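Local structure of secreted effector protein SopD (Salmonella typhimurium, 5CPC) at residues V75-K80 with I124-N129; T108-M113 with L146-C151; A209-M214 with L292-L297. The protein is a type III secreted effector that alters host cell physiology, contributes to replication in macrophages and works with SopB in membrane fission and macropinosome formation during invasion. All coordinates share one frame; numbering follows the deposited sequence.

Contact 1: V75-K80 with I124-N129; sequences VEDINK and IKDILN
Asp-77 and Ile-78, in the first turn of helix 76-90, lie against Asp-126 and Ile-127 of the short helix 124-127, which closes with a Schellman motif at Asn-129. The two backbones come close here, with the CA atoms of Ile-78 and Ile-127 4.5 Å apart. Asn-129 takes up a positive phi (57°), and one bond of the motif runs from Asn-129 N back to Asp-126 O at 3.1 Å. Helix 76-90 starts from Val-75 as its N-cap.

The apolar half of the contact is a pair of isoleucines whose side chains lie nearly perpendicular. Ile-78 CG1 meets Ile-127 CG2 at 3.8 Å. That CG2 stands anti to the backbone N of Ile-127, whereas CG1 lies beside the N and anti to the carbonyl carbon (chi1 -87°), so the second branch faces the opposing main chain: Ile-127 CG1 rests 3.8 Å from Asp-77 C. Leu-253 and Tyr-257 pack on Ile-78 as well, so this edge is buried.

The polar half holds two aspartates that do not pair. Asp-77 OD2 sits 3.4 Å from the CB of Asp-126, and the two carboxylate planes are turned 49° apart. Each acid has its own hydrogen-bonding partner in the chain just ahead of helix 124-127: Asp-77 OD1 takes Ser-122 OG, and Asp-126 OD2 takes Asn-123 ND2. These bonds, and the start of helix 76-90 beside Asp-77, probably offset the cost of bringing the two OD2 atoms of Asp-77 and Asp-126 within 4.2 Å of each other.

Between the backbones sits a water. It accepts from Ile-78 N at 2.7 Å and lies 3.1 Å from Asp-126 O, which may have to share the water's protons with other acceptors.

Contact 2: T108-M113 with L146-C151; sequences TQFLLM and LFLQIC
Phe-110 reaches from the middle strand of the antiparallel sheet 99-123 to Phe-147 and Leu-148 on helix 141-160, and its ring makes the whole contact. Leu-148 supplies a methyl for one ring face: CD1 stands 3.9 Å from the Phe-110 centroid and 16° off the ring normal, a CH-pi contact. Its second methyl, CD2, is slightly farther off, 4.1 Å from Phe-110 CE1. The Leu-148 torsions are far from staggered, either strained or imperfectly defined, which leaves the exact methyl positions less certain.

Phe-147 comes up differently. The two rings are nearly parallel, with planes 13° apart, yet neither lies over the other; they sit side by side, edges adjoining, with centroids 5.9 Å apart. Phe-110 CZ touches CD2 of Phe-147 at 3.8 Å. With CG anti to the backbone N (chi1 175°), the Phe-147 ring is carried off the helix toward Phe-110.

Around this first shell, Ile-124 and Ile-127 of helix 124-127 pack on Phe-110, and Met-103 touches it from the neighbouring strand. Ile-124 also reaches Phe-147, while Ile-101 packs against Leu-148. Phe-110 itself is fixed in the sheet by backbone hydrogen bonding with Ser-122.

Sheet and helix are therefore joined here through carbon alone; dispersion and the burial of the two phenyl rings, rather than directional polar bonds, probably hold strand and helix together.

Contact 3: A209-M214 with L292-L297; sequences ADEKSM and LEKLYL
Between Glu-211 on helix 209-215 and Lys-294 on helix 285-298 the backbones stay well apart, the nearest CA atoms being those of Glu-211 and Leu-292 at 9.8 Å, so long side chains have to span the gap. Lys-294 NZ donates to Glu-211 OE2 at 2.9 Å, a hydrogen bond that is also a salt bridge.

The ammonium group comes to the syn side of OE2, lying 30° out of the carboxylate plane. It engages one oxygen rather than straddling both, since the other, OE1 of Glu-211, is 4.1 Å from Lys-294 NZ.

Glu-211 and Lys-294 approach roughly square to each other and reach the bridge in different shapes. Glu-211 runs out extended beyond CG. Lys-294 is bent near its end, at chi3 (-58°) and chi4 (98°), and this fold swings NZ round to the acid; Lys-294 CE follows it to 3.8 Å from Glu-211 OE2.

Next to the bridge the helices do touch through carbon. The side chain of Glu-211 also touches Ile-291, and Met-214, one turn further along its helix, fits against Phe-287, Ile-288 and Ile-291. At the start of helix 209-215, Thr-208 OG1 accepts from Glu-211 N. The arrangement is that of a surface interhelical salt bridge set at the margin of an apolar helix-helix seam, joining helix 209-215 to helix 285-298.

Following the chain from the N terminus, past two earlier helices, helix 76-90 leads into the three-stranded sheet and helix 124-127; contact 1 closes this loop, with 43 residues between its segments. Contact 2 opens inside it, on the middle strand, and closes later on helix 141-160, so the two loops cross. They also meet in space, their centres about 10 Å apart: Ile-124 N probably hydrogen-bonds to Thr-108 O, and Leu-128 packs on Phe-147, tying sheet and three helices into one core. Contact 3 follows in series, closing a separate loop between helices 209-215 and 285-298 on the opposite side of the chain's centre, its nearest atoms about 18 Å from contact 2.

Contact 1: V75-K80 with I124-N129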
# COMPACT_ATOMS: atom_id res chain seq x y z
N VAL A 75 -1.31 7.75 -14.64
CA VAL A 75 -2.24 7.13 -13.68
C VAL A 75 -3.41 6.40 -14.30
O VAL A 75 -4.38 6.04 -13.60
CB VAL A 75 -2.75 8.13 -12.60
CG1 VAL A 75 -1.56 8.69 -11.80
CG2 VAL A 75 -3.61 9.29 -13.24
N GLU A 76 -3.32 6.14 -15.60
CA GLU A 76 -4.45 5.58 -16.29
C GLU A 76 -4.65 4.14 -15.76
O GLU A 76 -5.72 3.77 -15.32
CB GLU A 76 -4.27 5.65 -17.91
N ASP A 77 -3.60 3.34 -15.78
CA ASP A 77 -3.63 1.97 -15.21
C ASP A 77 -4.04 1.89 -13.76
O ASP A 77 -5.00 1.15 -13.45
CB ASP A 77 -2.35 1.23 -15.51
CG ASP A 77 -2.04 1.26 -17.00
OD1 ASP A 77 -2.47 0.36 -17.75
OD2 ASP A 77 -1.39 2.22 -17.43
N ILE A 78 -3.42 2.69 -12.88
CA ILE A 78 -3.79 2.61 -11.47
C ILE A 78 -5.25 3.02 -11.22
O ILE A 78 -5.95 2.35 -10.47
CB ILE A 78 -2.76 3.36 -10.49
CG1 ILE A 78 -2.81 2.76 -9.07
CG2 ILE A 78 -2.93 4.91 -10.52
CD1 ILE A 78 -1.84 3.46 -8.05
N ASN A 79 -5.75 4.08 -11.87
CA ASN A 79 -7.18 4.47 -11.75
C ASN A 79 -8.21 3.44 -12.23
O ASN A 79 -9.39 3.46 -11.81
CB ASN A 79 -7.47 5.83 -12.44
CG ASN A 79 -6.83 7.02 -11.69
OD1 ASN A 79 -7.08 7.24 -10.52
ND2 ASN A 79 -5.98 7.76 -12.37
N LYS A 80 -7.78 2.52 -13.09
CA LYS A 80 -8.72 1.46 -13.52
C LYS A 80 -9.26 0.71 -12.36
O LYS A 80 -10.43 0.41 -12.37
CB LYS A 80 -8.10 0.49 -14.51
CG LYS A 80 -7.92 1.08 -15.91
CD LYS A 80 -7.33 0.04 -16.89
CE LYS A 80 -6.90 0.72 -18.18
NZ LYS A 80 -6.51 -0.32 -19.20
N ILE A 124 1.31 -4.32 -14.30
CA ILE A 124 1.63 -3.91 -12.92
C ILE A 124 2.77 -2.88 -12.89
O ILE A 124 2.83 -2.02 -12.02
CB ILE A 124 1.97 -5.16 -12.04
CG1 ILE A 124 2.36 -4.72 -10.62
CG2 ILE A 124 3.05 -6.03 -12.73
CD1 ILE A 124 1.84 -5.59 -9.51
N LYS A 125 3.69 -2.98 -13.83
CA LYS A 125 4.71 -1.97 -13.96
C LYS A 125 4.17 -0.60 -14.38
O LYS A 125 4.74 0.41 -13.99
CB LYS A 125 5.78 -2.43 -14.90
CG LYS A 125 6.39 -3.73 -14.39
CD LYS A 125 7.48 -4.24 -15.34
CE LYS A 125 7.78 -5.70 -15.05
NZ LYS A 125 8.97 -6.05 -15.82
N ASP A 126 3.08 -0.57 -15.15
CA ASP A 126 2.39 0.68 -15.47
C ASP A 126 1.60 1.21 -14.29
O ASP A 126 1.68 2.40 -14.02
CB ASP A 126 1.49 0.54 -16.73
CG ASP A 126 2.30 0.28 -18.02
OD1 ASP A 126 3.53 0.49 -18.00
OD2 ASP A 126 1.70 -0.12 -19.05
N ILE A 127 0.90 0.35 -13.55
CA ILE A 127 0.21 0.74 -12.30
C ILE A 127 1.19 1.33 -11.30
O ILE A 127 0.87 2.30 -10.64
CB ILE A 127 -0.46 -0.46 -11.59
CG1 ILE A 127 -1.85 -0.69 -12.11
CG2 ILE A 127 -0.58 -0.19 -10.06
CD1 ILE A 127 -2.38 -2.07 -11.85
N LEU A 128 2.36 0.71 -11.17
CA LEU A 128 3.37 1.18 -10.22
C LEU A 128 4.19 2.38 -10.71
O LEU A 128 4.99 2.93 -9.94
CB LEU A 128 4.34 0.03 -9.81
CG LEU A 128 3.73 -1.12 -8.98
CD1 LEU A 128 4.79 -2.12 -8.62
CD2 LEU A 128 2.99 -0.59 -7.74
N ASN A 129 4.05 2.74 -11.98
CA ASN A 129 4.88 3.79 -12.60
C ASN A 129 6.32 3.43 -12.47
O ASN A 129 7.17 4.25 -12.10
CB ASN A 129 4.63 5.19 -12.00
CG ASN A 129 5.18 6.31 -12.89
OD1 ASN A 129 5.09 6.26 -14.12
ND2 ASN A 129 5.76 7.32 -12.27
O HOH W 1 -1.10 3.76 -13.62

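Contact 2: T108-M113 with L146-C151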
# COMPACT_ATOMS: atom_id res chain seq x y z
N THR A 108 1.50 -10.59 -14.08
CA THR A 108 2.09 -9.29 -14.41
C THR A 108 1.03 -8.37 -15.04
O THR A 108 1.30 -7.21 -15.41
CB THR A 108 3.32 -9.44 -15.35
OG1 THR A 108 2.89 -9.82 -16.65
CG2 THR A 108 4.30 -10.50 -14.81
N GLN A 109 -0.17 -8.92 -15.20
CA GLN A 109 -1.31 -8.22 -15.72
C GLN A 109 -2.47 -8.50 -14.80
O GLN A 109 -2.71 -9.65 -14.43
CB GLN A 109 -1.65 -8.67 -17.12
CG GLN A 109 -0.59 -8.30 -18.15
CD GLN A 109 -1.17 -7.60 -19.32
OE1 GLN A 109 -1.66 -8.22 -20.26
NE2 GLN A 109 -1.13 -6.29 -19.27
N PHE A 110 -3.15 -7.43 -14.39
CA PHE A 110 -4.44 -7.55 -13.71
C PHE A 110 -5.46 -7.52 -14.80
O PHE A 110 -5.35 -6.73 -15.72
CB PHE A 110 -4.68 -6.45 -12.67
CG PHE A 110 -3.71 -6.49 -11.54
CD1 PHE A 110 -3.88 -7.39 -10.46
CD2 PHE A 110 -2.59 -5.66 -11.54
CE1 PHE A 110 -2.96 -7.44 -9.39
CE2 PHE A 110 -1.67 -5.67 -10.46
CZ PHE A 110 -1.84 -6.55 -9.38
N LEU A 111 -6.43 -8.43 -14.70
CA LEU A 111 -7.49 -8.57 -15.68
C LEU A 111 -8.80 -8.20 -15.04
O LEU A 111 -9.21 -8.82 -14.09
CB LEU A 111 -7.57 -10.03 -16.15
CG LEU A 111 -6.32 -10.71 -16.71
CD1 LEU A 111 -6.64 -12.17 -17.12
CD2 LEU A 111 -5.77 -9.97 -17.90
N LEU A 112 -9.46 -7.18 -15.56
CA LEU A 112 -10.73 -6.74 -15.02
C LEU A 112 -11.76 -7.60 -15.71
O LEU A 112 -11.85 -7.56 -16.93
CB LEU A 112 -10.97 -5.25 -15.33
CG LEU A 112 -10.21 -4.18 -14.51
CD1 LEU A 112 -8.70 -4.46 -14.46
CD2 LEU A 112 -10.53 -2.72 -15.04
N MET A 113 -12.52 -8.37 -14.91
CA MET A 113 -13.42 -9.45 -15.40
C MET A 113 -14.83 -9.20 -14.98
O MET A 113 -15.10 -9.01 -13.77
CB MET A 113 -13.03 -10.80 -14.80
CG MET A 113 -11.58 -11.09 -14.86
SD MET A 113 -11.23 -12.09 -16.31
CE MET A 113 -11.70 -13.73 -15.75
N LEU A 146 -4.45 -7.13 -0.93
CA LEU A 146 -4.11 -5.90 -0.25
C LEU A 146 -3.58 -4.77 -1.17
O LEU A 146 -3.88 -3.58 -0.97
CB LEU A 146 -3.14 -6.15 0.93
CG LEU A 146 -2.63 -4.90 1.63
CD1 LEU A 146 -3.80 -4.28 2.38
CD2 LEU A 146 -1.49 -5.21 2.66
N PHE A 147 -2.71 -5.15 -2.11
CA PHE A 147 -2.05 -4.22 -3.07
C PHE A 147 -3.15 -3.54 -3.85
O PHE A 147 -3.08 -2.34 -4.12
CB PHE A 147 -1.20 -5.06 -4.06
CG PHE A 147 -0.56 -4.28 -5.19
CD1 PHE A 147 0.65 -3.65 -5.00
CD2 PHE A 147 -1.17 -4.20 -6.45
CE1 PHE A 147 1.22 -2.93 -6.03
CE2 PHE A 147 -0.60 -3.48 -7.46
CZ PHE A 147 0.60 -2.85 -7.27
N LEU A 148 -4.16 -4.31 -4.19
CA LEU A 148 -5.22 -3.83 -5.05
C LEU A 148 -6.10 -2.86 -4.25
O LEU A 148 -6.67 -1.92 -4.81
CB LEU A 148 -6.04 -5.04 -5.51
CG LEU A 148 -6.19 -5.35 -7.00
CD1 LEU A 148 -5.18 -4.70 -8.07
CD2 LEU A 148 -6.36 -6.88 -7.20
N GLN A 149 -6.24 -3.12 -2.96
CA GLN A 149 -7.08 -2.31 -2.05
C GLN A 149 -6.45 -0.94 -1.91
O GLN A 149 -7.17 0.08 -1.89
CB GLN A 149 -7.26 -2.91 -0.66
CG GLN A 149 -8.17 -4.14 -0.56
CD GLN A 149 -8.24 -4.61 0.89
OE1 GLN A 149 -8.90 -3.99 1.73
NE2 GLN A 149 -7.50 -5.66 1.20
N ILE A 150 -5.12 -0.92 -1.90
CA ILE A 150 -4.39 0.33 -1.77
C ILE A 150 -4.53 1.07 -3.09
O ILE A 150 -4.63 2.29 -3.09
CB ILE A 150 -2.90 0.07 -1.42
CG1 ILE A 150 -2.78 -0.53 0.00
CG2 ILE A 150 -2.00 1.35 -1.58
CD1 ILE A 150 -1.52 -1.42 0.18
N CYS A 151 -4.46 0.33 -4.19
CA CYS A 151 -4.71 0.88 -5.51
C CYS A 151 -6.07 1.58 -5.55
O CYS A 151 -6.11 2.68 -6.03
CB CYS A 151 -4.59 -0.19 -6.64
SG CYS A 151 -2.84 -0.58 -7.01

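Contact 3: A209-M214 with L292-L297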
# COMPACT_ATOMS: atom_id res chain seq x y z
N ALA A 209 26.40 -7.03 19.51
CA ALA A 209 26.84 -6.32 18.31
C ALA A 209 26.59 -7.23 17.05
O ALA A 209 26.16 -6.71 16.02
CB ALA A 209 28.34 -5.92 18.42
N ASP A 210 26.84 -8.56 17.16
CA ASP A 210 26.55 -9.51 16.02
C ASP A 210 25.05 -9.48 15.57
O ASP A 210 24.75 -9.44 14.36
CB ASP A 210 27.03 -10.96 16.35
CG ASP A 210 28.60 -11.07 16.42
OD1 ASP A 210 29.31 -10.23 15.82
OD2 ASP A 210 29.12 -11.95 17.11
N GLU A 211 24.14 -9.54 16.55
CA GLU A 211 22.67 -9.46 16.29
C GLU A 211 22.23 -8.17 15.58
O GLU A 211 21.43 -8.20 14.63
CB GLU A 211 21.90 -9.69 17.61
CG GLU A 211 22.19 -11.15 18.08
CD GLU A 211 21.50 -11.51 19.36
OE1 GLU A 211 21.37 -10.67 20.25
OE2 GLU A 211 21.11 -12.68 19.49
N LYS A 212 22.77 -7.05 16.02
CA LYS A 212 22.44 -5.82 15.36
C LYS A 212 22.94 -5.81 13.94
O LYS A 212 22.24 -5.31 13.04
CB LYS A 212 22.98 -4.64 16.14
CG LYS A 212 22.39 -4.44 17.50
CD LYS A 212 23.06 -3.21 18.18
CE LYS A 212 22.62 -3.16 19.65
NZ LYS A 212 23.27 -2.07 20.38
N SER A 213 24.16 -6.33 13.72
CA SER A 213 24.61 -6.55 12.34
C SER A 213 23.70 -7.46 11.50
O SER A 213 23.42 -7.14 10.38
CB SER A 213 26.02 -7.17 12.31
OG SER A 213 26.99 -6.20 12.63
N MET A 214 23.33 -8.61 12.04
CA MET A 214 22.40 -9.52 11.36
C MET A 214 21.09 -8.79 10.98
O MET A 214 20.56 -9.05 9.89
CB MET A 214 22.10 -10.74 12.25
CG MET A 214 21.31 -11.87 11.57
SD MET A 214 21.89 -12.35 9.93
CE MET A 214 23.23 -13.47 10.39
N LEU A 292 14.36 -11.52 16.04
CA LEU A 292 13.03 -10.93 16.11
C LEU A 292 12.25 -11.54 17.24
O LEU A 292 11.61 -10.83 18.03
CB LEU A 292 12.28 -11.15 14.74
CG LEU A 292 12.94 -10.40 13.57
CD1 LEU A 292 12.21 -10.64 12.26
CD2 LEU A 292 13.09 -8.87 13.81
N GLU A 293 12.31 -12.86 17.34
CA GLU A 293 11.51 -13.52 18.41
C GLU A 293 11.93 -13.01 19.76
O GLU A 293 11.07 -12.77 20.65
CB GLU A 293 11.64 -15.06 18.38
CG GLU A 293 10.78 -15.70 19.48
CD GLU A 293 11.14 -17.13 19.76
OE1 GLU A 293 10.21 -17.90 20.02
OE2 GLU A 293 12.33 -17.52 19.77
N LYS A 294 13.26 -12.80 19.92
CA LYS A 294 13.82 -12.34 21.20
C LYS A 294 13.31 -10.95 21.46
O LYS A 294 12.86 -10.66 22.56
CB LYS A 294 15.37 -12.39 21.17
CG LYS A 294 16.13 -11.58 22.28
CD LYS A 294 17.77 -11.62 22.12
CE LYS A 294 18.38 -13.04 22.13
NZ LYS A 294 18.68 -13.67 20.74
N LEU A 295 13.36 -10.08 20.46
CA LEU A 295 12.87 -8.71 20.60
C LEU A 295 11.34 -8.67 20.88
O LEU A 295 10.85 -7.92 21.74
CB LEU A 295 13.19 -7.97 19.31
CG LEU A 295 14.67 -7.71 19.02
CD1 LEU A 295 14.86 -7.06 17.63
CD2 LEU A 295 15.15 -6.79 20.13
N TYR A 296 10.59 -9.53 20.19
CA TYR A 296 9.12 -9.50 20.31
C TYR A 296 8.76 -9.91 21.72
O TYR A 296 7.95 -9.25 22.35
CB TYR A 296 8.57 -10.47 19.28
CG TYR A 296 7.09 -10.85 19.33
CD1 TYR A 296 6.17 -10.10 18.64
CD2 TYR A 296 6.67 -12.03 19.95
CE1 TYR A 296 4.80 -10.47 18.61
CE2 TYR A 296 5.29 -12.42 19.91
CZ TYR A 296 4.38 -11.61 19.25
OH TYR A 296 3.05 -11.93 19.19
N LEU A 297 9.44 -10.96 22.25
CA LEU A 297 9.15 -11.51 23.58
C LEU A 297 9.54 -10.53 24.68
O LEU A 297 8.98 -10.58 25.77
CB LEU A 297 9.87 -12.84 23.81
CG LEU A 297 9.24 -14.03 23.07
CD1 LEU A 297 9.92 -15.35 23.46
CD2 LEU A 297 7.70 -14.14 23.26